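Dihydrodipicolinate synthase (PDB 4XKY) probably acts as a class I aldolase that forms a Schiff base with pyruvate, as in dihydrodipicolinate synthases of lysine biosynthesis and the related N-acetylneuraminate lyases. Local coordinates at residues V39-L45 against L74-C79; V104-P108 against F121-L125. The contacts are given in a common frame with arbitrary orientation. Residues are numbered along the deposited sequence.

Interaction 1: V39-L45 against L74-C79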
# COMPACT_ATOMS: atom_id res chain seq x y z
N VAL A 39 21.47 -3.17 31.00
CA VAL A 39 21.35 -3.41 29.56
C VAL A 39 22.74 -3.81 28.98
O VAL A 39 23.78 -3.60 29.61
CB VAL A 39 20.75 -2.21 28.76
CG1 VAL A 39 19.42 -1.76 29.36
CG2 VAL A 39 21.73 -1.06 28.65
N HIS A 40 22.74 -4.38 27.79
CA HIS A 40 23.99 -4.92 27.21
C HIS A 40 24.61 -4.08 26.13
O HIS A 40 25.73 -4.31 25.78
CB HIS A 40 23.77 -6.35 26.72
CG HIS A 40 23.15 -7.23 27.75
ND1 HIS A 40 23.82 -8.25 28.39
CD2 HIS A 40 21.91 -7.18 28.32
CE1 HIS A 40 23.03 -8.81 29.28
NE2 HIS A 40 21.86 -8.19 29.25
N ALA A 41 23.89 -3.09 25.62
CA ALA A 41 24.47 -2.19 24.64
C ALA A 41 23.57 -0.99 24.52
O ALA A 41 22.47 -0.99 25.04
CB ALA A 41 24.62 -2.88 23.29
N LEU A 42 24.08 0.03 23.84
CA LEU A 42 23.33 1.24 23.52
C LEU A 42 23.25 1.40 22.02
O LEU A 42 24.28 1.31 21.32
CB LEU A 42 24.07 2.45 24.07
CG LEU A 42 24.51 2.36 25.53
CD1 LEU A 42 25.27 3.62 25.91
CD2 LEU A 42 23.32 2.20 26.46
N PHE A 43 22.05 1.65 21.53
CA PHE A 43 21.80 1.81 20.12
C PHE A 43 21.34 3.24 19.89
O PHE A 43 20.30 3.66 20.40
CB PHE A 43 20.76 0.79 19.66
CG PHE A 43 20.32 0.97 18.24
CD1 PHE A 43 21.23 1.28 17.24
CD2 PHE A 43 18.98 0.86 17.90
CE1 PHE A 43 20.81 1.47 15.93
CE2 PHE A 43 18.55 1.03 16.59
CZ PHE A 43 19.47 1.34 15.61
N VAL A 44 22.15 4.01 19.17
CA VAL A 44 21.78 5.40 18.93
C VAL A 44 21.36 5.67 17.50
O VAL A 44 21.81 4.99 16.57
CB VAL A 44 22.86 6.41 19.36
CG1 VAL A 44 23.24 6.18 20.82
CG2 VAL A 44 24.09 6.35 18.47
N LEU A 45 20.51 6.68 17.40
CA LEU A 45 19.93 7.17 16.15
C LEU A 45 18.99 6.20 15.44
O LEU A 45 18.84 6.25 14.24
CB LEU A 45 21.05 7.67 15.21
CG LEU A 45 21.86 8.83 15.80
CD1 LEU A 45 22.90 9.30 14.81
CD2 LEU A 45 20.99 10.01 16.18
N LEU A 74 30.20 -0.23 27.70
CA LEU A 74 29.17 -0.96 26.98
C LEU A 74 29.35 -0.75 25.47
O LEU A 74 29.67 0.33 25.07
CB LEU A 74 27.82 -0.34 27.35
CG LEU A 74 26.64 -1.25 27.65
CD1 LEU A 74 27.11 -2.38 28.54
CD2 LEU A 74 25.54 -0.45 28.33
N PRO A 75 29.11 -1.77 24.64
CA PRO A 75 29.13 -1.51 23.20
C PRO A 75 28.13 -0.41 22.77
O PRO A 75 26.98 -0.38 23.23
CB PRO A 75 28.73 -2.86 22.58
CG PRO A 75 28.91 -3.87 23.65
CD PRO A 75 28.79 -3.17 24.96
N VAL A 76 28.60 0.48 21.91
CA VAL A 76 27.77 1.45 21.23
C VAL A 76 27.55 1.11 19.75
O VAL A 76 28.49 0.97 18.97
CB VAL A 76 28.35 2.85 21.38
CG1 VAL A 76 27.44 3.86 20.74
CG2 VAL A 76 28.53 3.17 22.87
N LEU A 77 26.28 0.98 19.39
CA LEU A 77 25.83 0.76 18.01
C LEU A 77 25.23 2.04 17.48
O LEU A 77 24.42 2.67 18.15
CB LEU A 77 24.76 -0.34 17.96
CG LEU A 77 25.21 -1.80 17.95
CD1 LEU A 77 26.06 -2.11 19.15
CD2 LEU A 77 24.03 -2.77 17.90
N VAL A 78 25.58 2.40 16.25
CA VAL A 78 25.16 3.65 15.67
C VAL A 78 24.40 3.37 14.39
O VAL A 78 24.93 2.74 13.47
CB VAL A 78 26.37 4.55 15.33
CG1 VAL A 78 25.93 5.82 14.60
CG2 VAL A 78 27.14 4.92 16.59
N CYS A 79 23.17 3.88 14.31
CA CYS A 79 22.42 3.84 13.07
C CYS A 79 23.00 4.88 12.11
O CYS A 79 23.05 6.08 12.41
CB CYS A 79 20.94 4.10 13.30
SG CYS A 79 19.89 3.65 11.89
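Strands 42-44 and 76-79 run side by side in the same direction, their axes 4.8 Å apart at closest approach and inclined by 19°. Their hydrogen bonds alternate as parallel pairing demands: L42 N to P75 O (3.0 Å), L77 N to L42 O (2.8 Å), V44 N to L77 O (2.8 Å) and C79 N to V44 O (2.9 Å). Side chains pair in register. L42 faces the same way as V76, and V44 CG2 meets V78 CG2 at 3.9 Å; these branched aliphatics suit a surface covered by helices 24-36 and 56-70. F43 and L77 point to the opposite face, where F43 CD1 lies 4.0 Å from L77 CB and the ring also touches V104 and V208. Just ahead of strand 76-79, L74 CD2 packs 3.9 Å from L42 CD2. C79 CB lies 3.7 Å from F43 CE1, and its compact side chain borders Y136, the predicted proton donor/acceptor. With helix 56-70 the pair forms a right-handed beta-alpha-beta unit of the TIM barrel, F43 and L77 filling its interior.

Interaction 2: V104-P108 against F121-L125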
# COMPACT_ATOMS: atom_id res chain seq x y z
N VAL A 104 24.68 0.25 12.19
CA VAL A 104 23.41 -0.39 11.88
C VAL A 104 22.89 0.30 10.63
O VAL A 104 22.87 1.53 10.57
CB VAL A 104 22.41 -0.22 13.03
CG1 VAL A 104 21.12 -0.98 12.77
CG2 VAL A 104 23.04 -0.69 14.33
N SER A 105 22.47 -0.46 9.63
CA SER A 105 22.15 0.14 8.35
C SER A 105 20.96 -0.52 7.66
O SER A 105 20.92 -1.74 7.53
CB SER A 105 23.35 0.00 7.43
OG SER A 105 22.95 0.09 6.08
N ALA A 106 20.04 0.32 7.19
CA ALA A 106 18.98 -0.10 6.28
C ALA A 106 19.23 0.57 4.95
O ALA A 106 19.69 1.71 4.91
CB ALA A 106 17.62 0.32 6.80
N PRO A 107 18.89 -0.10 3.85
CA PRO A 107 19.01 0.60 2.58
C PRO A 107 17.95 1.69 2.49
O PRO A 107 16.89 1.57 3.11
CB PRO A 107 18.79 -0.49 1.54
CG PRO A 107 17.91 -1.49 2.25
CD PRO A 107 18.18 -1.38 3.72
N PRO A 108 18.23 2.76 1.75
CA PRO A 108 17.32 3.90 1.68
C PRO A 108 15.98 3.47 1.07
O PRO A 108 15.96 2.59 0.21
CB PRO A 108 18.06 4.86 0.75
CG PRO A 108 18.90 3.99 -0.11
CD PRO A 108 19.37 2.91 0.83
N PHE A 121 23.92 -3.51 -3.05
CA PHE A 121 24.00 -2.34 -2.18
C PHE A 121 25.01 -2.57 -1.07
O PHE A 121 25.91 -1.77 -0.87
CB PHE A 121 22.65 -2.03 -1.56
CG PHE A 121 22.70 -0.88 -0.62
CD1 PHE A 121 22.54 0.41 -1.08
CD2 PHE A 121 22.95 -1.07 0.72
CE1 PHE A 121 22.62 1.49 -0.22
CE2 PHE A 121 23.04 -0.00 1.58
CZ PHE A 121 22.87 1.29 1.12
N TYR A 122 24.86 -3.68 -0.36
CA TYR A 122 25.76 -4.02 0.73
C TYR A 122 27.15 -4.39 0.28
O TYR A 122 28.12 -4.08 0.97
CB TYR A 122 25.13 -5.07 1.64
CG TYR A 122 24.11 -4.38 2.46
CD1 TYR A 122 24.50 -3.52 3.48
CD2 TYR A 122 22.77 -4.49 2.18
CE1 TYR A 122 23.58 -2.82 4.22
CE2 TYR A 122 21.83 -3.80 2.92
CZ TYR A 122 22.24 -2.95 3.93
OH TYR A 122 21.32 -2.25 4.68
N GLU A 123 27.26 -5.01 -0.90
CA GLU A 123 28.58 -5.30 -1.46
C GLU A 123 29.38 -4.03 -1.74
O GLU A 123 30.58 -4.01 -1.51
CB GLU A 123 28.50 -6.20 -2.69
CG GLU A 123 28.42 -7.68 -2.32
CD GLU A 123 28.21 -8.62 -3.50
OE1 GLU A 123 28.45 -8.21 -4.67
OE2 GLU A 123 27.81 -9.78 -3.26
N HIS A 124 28.73 -2.99 -2.24
CA HIS A 124 29.41 -1.70 -2.44
C HIS A 124 29.60 -0.92 -1.12
O HIS A 124 30.56 -0.15 -0.99
CB HIS A 124 28.61 -0.82 -3.41
CG HIS A 124 28.46 -1.40 -4.79
ND1 HIS A 124 29.43 -2.18 -5.38
CD2 HIS A 124 27.47 -1.28 -5.70
CE1 HIS A 124 29.03 -2.53 -6.59
NE2 HIS A 124 27.84 -2.00 -6.81
N LEU A 125 28.69 -1.09 -0.16
CA LEU A 125 28.78 -0.33 1.08
C LEU A 125 29.93 -0.86 1.95
O LEU A 125 30.71 -0.07 2.50
CB LEU A 125 27.46 -0.34 1.86
CG LEU A 125 27.46 0.44 3.19
CD1 LEU A 125 27.73 1.93 2.98
CD2 LEU A 125 26.17 0.23 3.96
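F121 lays its ring face against P107: P107 CB sits 4.3 Å from the ring centroid and 10° off the normal, a CH-pi contact that suits proline, whose rigid ring offers C-H bonds to the aromatic face. P108 extends the same apolar patch, its CD 3.7 Å from F121 CE1. Next on the helix, the hydroxyl of Y122 donates a hydrogen bond from OH to S105 O at 2.9 Å, giving the buried phenol a polar partner. The contact belongs to one beta-alpha-beta unit of the TIM barrel, where strand 102-105 passes into its beta-to-alpha loop and helix 115-125 folds back over the barrel's outside. S105 points outward to that helix, and its short side chain places OG 3.2 Å from Y122 OH and 3.9 Å from L125 CD2. One turn beyond F121, L125 also touches V89 of helix 85-97, while F121 packs against I85. The CA-to-CB bond of A106 points away from the helix, and its methyl group lies against Y136, the predicted proton donor/acceptor.

Strands 76-79 and 102-105 are neighbours in the barrel sheet, so the two interactions meet directly: V78 O and V104 N are 2.8 Å apart, a probable hydrogen bond, and F43 CE1 packs 3.5 Å from V104 CG2 inside the barrel. Both contacts are buried, but the centre of interaction 1 lies about 8 Å from that of the chain, the centre of interaction 2 about 17 Å. The first joins strand to strand through repeating backbone hydrogen bonds and buries 611 Å²; the second sets a helix against a strand end and loop, buries 225 Å², and relies on helix side chains, with aromatic-proline packing and one tyrosine hydroxyl bonded to a main-chain carbonyl. Both reach the same predicted catalytic tyrosine from neighbouring strands.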